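Local coordinates for protein pyrrolidone-carboxylate peptidase (Deinococcus radiodurans R1, PDB 5Z48) that removes pyroglutamate (5-oxoproline) from the N-terminus of peptides as a cysteine exopeptidase of the C15 family, at residues 6-11 with 69-74. Sequence-based numbering, arbitrary orientation.
With PCA (pyroglutamic acid), chain I.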
loop_
_atom_site.group_PDB
_atom_site.type_symbol
_atom_site.label_atom_id
_atom_site.label_comp_id
_atom_site.label_asym_id
_atom_site.label_seq_id
_atom_site.Cartn_x
_atom_site.Cartn_y
_atom_site.Cartn_z
ATOM N N LEU B 6 4.784 28.534 22.999
ATOM C CA LEU B 6 4.654 27.185 22.455
ATOM C C LEU B 6 6.013 26.804 21.876
ATOM O O LEU B 6 6.557 27.517 21.016
ATOM C CB LEU B 6 3.552 27.099 21.397
ATOM C CG LEU B 6 3.403 25.682 20.785
ATOM C CD1 LEU B 6 1.944 25.291 20.620
ATOM C CD2 LEU B 6 4.071 25.598 19.455
ATOM N N LEU B 7 6.604 25.720 22.398
ATOM C CA LEU B 7 7.864 25.213 21.852
ATOM C C LEU B 7 7.569 24.338 20.647
ATOM O O LEU B 7 6.849 23.358 20.770
ATOM C CB LEU B 7 8.625 24.416 22.918
ATOM C CG LEU B 7 9.895 23.688 22.431
ATOM C CD1 LEU B 7 10.925 24.698 21.962
ATOM C CD2 LEU B 7 10.495 22.816 23.572
ATOM N N LEU B 8 8.122 24.688 19.484
ATOM C CA LEU B 8 7.901 23.955 18.239
ATOM C C LEU B 8 9.233 23.415 17.760
ATOM O O LEU B 8 10.168 24.181 17.600
ATOM C CB LEU B 8 7.302 24.891 17.188
ATOM C CG LEU B 8 7.184 24.321 15.767
ATOM C CD1 LEU B 8 6.281 23.056 15.733
ATOM C CD2 LEU B 8 6.626 25.382 14.825
ATOM N N THR B 9 9.356 22.083 17.583
ATOM C CA THR B 9 10.630 21.556 17.084
ATOM C C THR B 9 10.434 20.813 15.765
ATOM O O THR B 9 9.352 20.312 15.473
ATOM C CB THR B 9 11.309 20.627 18.102
ATOM O OG1 THR B 9 10.532 19.427 18.301
ATOM C CG2 THR B 9 11.443 21.304 19.445
ATOM N N GLY B 10 11.505 20.778 14.969
ATOM C CA GLY B 10 11.584 19.923 13.794
ATOM C C GLY B 10 12.925 19.210 13.815
ATOM O O GLY B 10 13.751 19.448 14.688
ATOM N N PHE B 11 13.108 18.316 12.845
ATOM C CA PHE B 11 14.341 17.545 12.746
ATOM C C PHE B 11 15.106 17.884 11.467
ATOM O O PHE B 11 14.514 18.250 10.446
ATOM C CB PHE B 11 14.070 16.004 12.753
ATOM C CG PHE B 11 13.908 15.409 14.107
ATOM C CD1 PHE B 11 15.006 15.140 14.895
ATOM C CD2 PHE B 11 12.630 15.096 14.601
ATOM C CE1 PHE B 11 14.878 14.558 16.146
ATOM C CE2 PHE B 11 12.482 14.490 15.869
ATOM C CZ PHE B 11 13.600 14.236 16.647
ATOM N N LEU B 69 5.006 21.212 20.906
ATOM C CA LEU B 69 4.658 20.558 19.640
ATOM C C LEU B 69 5.932 20.063 18.946
ATOM O O LEU B 69 6.676 20.844 18.343
ATOM C CB LEU B 69 3.846 21.508 18.744
ATOM C CG LEU B 69 3.329 20.882 17.430
ATOM C CD1 LEU B 69 2.513 19.629 17.659
ATOM C CD2 LEU B 69 2.444 21.902 16.695
ATOM N N LEU B 70 6.208 18.759 19.027
ATOM C CA LEU B 70 7.368 18.163 18.386
ATOM C C LEU B 70 6.937 17.640 17.013
ATOM O O LEU B 70 5.892 16.968 16.921
ATOM C CB LEU B 70 7.876 17.004 19.237
ATOM C CG LEU B 70 8.074 17.294 20.738
ATOM C CD1 LEU B 70 8.321 15.906 21.435
ATOM C CD2 LEU B 70 9.224 18.225 21.007
ATOM N N THR B 71 7.704 17.935 15.967
ATOM C CA THR B 71 7.327 17.481 14.626
ATOM C C THR B 71 8.480 16.740 13.937
ATOM O O THR B 71 9.671 16.926 14.240
ATOM C CB THR B 71 6.838 18.648 13.722
ATOM O OG1 THR B 71 7.918 19.451 13.257
ATOM C CG2 THR B 71 5.865 19.539 14.494
ATOM N N GLY B 72 8.111 15.939 12.927
ATOM C CA GLY B 72 9.109 15.148 12.229
ATOM C C GLY B 72 8.497 14.574 10.972
ATOM O O GLY B 72 7.265 14.548 10.814
ATOM N N LEU B 73 9.387 14.074 10.098
ATOM C CA LEU B 73 8.985 13.445 8.835
ATOM C C LEU B 73 8.551 11.991 9.033
ATOM O O LEU B 73 9.209 11.224 9.731
ATOM C CB LEU B 73 10.158 13.498 7.870
ATOM C CG LEU B 73 10.055 12.738 6.540
ATOM C CD1 LEU B 73 8.952 13.271 5.644
ATOM C CD2 LEU B 73 11.402 12.795 5.813
ATOM N N ALA B 74 7.431 11.612 8.405
ATOM C CA ALA B 74 7.040 10.201 8.279
ATOM C C ALA B 74 6.902 9.914 6.785
ATOM O O ALA B 74 5.793 9.897 6.272
ATOM C CB ALA B 74 5.729 9.892 9.024
HETATM N N PCA I . 11.605 11.317 11.159
HETATM C CA PCA I . 12.316 10.236 11.833
HETATM C CB PCA I . 13.517 10.857 12.566
HETATM C CG PCA I . 13.594 12.333 12.174
HETATM C CD PCA I . 12.341 12.535 11.362
HETATM O OE PCA I . 12.023 13.645 10.921
HETATM C C PCA I . 11.347 9.447 12.735
HETATM O O PCA I . 11.698 8.909 13.790
HETATM O OXT PCA I . 10.124 9.363 12.430
HETATM O O HOH W 1 11.131 17.488 16.439
#
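Thr9 O accepts two hydrogen bonds from Thr71, one from the hydroxyl and one from the backbone N, on two nearly parallel strands whose short axes approach to 4.8 Å. In Thr71, CB comes within 3.5 Å of Thr9 O. OG1, placed between its own backbone N and carbonyl carbon (chi1 76°), donates to Thr9 O at 2.8 Å, in the carbonyl plane and on a lone pair. CG2 packs against Leu8 CD1 at 3.8 Å and also lies near Thr9 O. Thr71 N reaches the same Thr9 O at 2.9 Å from 38° above that plane, so two donors grip one acceptor. An alanine in place of Thr71 would probably cost Thr9 O its hydroxyl donor, leaving of this pair the bond from the backbone N, and open a gap beside Leu8 CD1. Upstream the pairing is regular: Leu69 N donates to Leu7 O, nearly straight at 170°, and Thr9 N to Leu69 O. On the sheet face bearing Thr9 and Leu70, Thr9 OG1 lies 3.2 Å from Leu70 CD2, and a water bridges Thr9 OG1 to Thr71 O. Toward the C-terminal ends, Phe11 sets a ring face against CG of the bound pyroglutamate, while Leu73 N donates to its OE at 2.8 Å and Leu73 O accepts from its N. Neighbouring parallel strands whose C-terminal ends carry the substrate pocket are characteristic of alpha/beta folds, here the C15 pyroglutamyl peptidase.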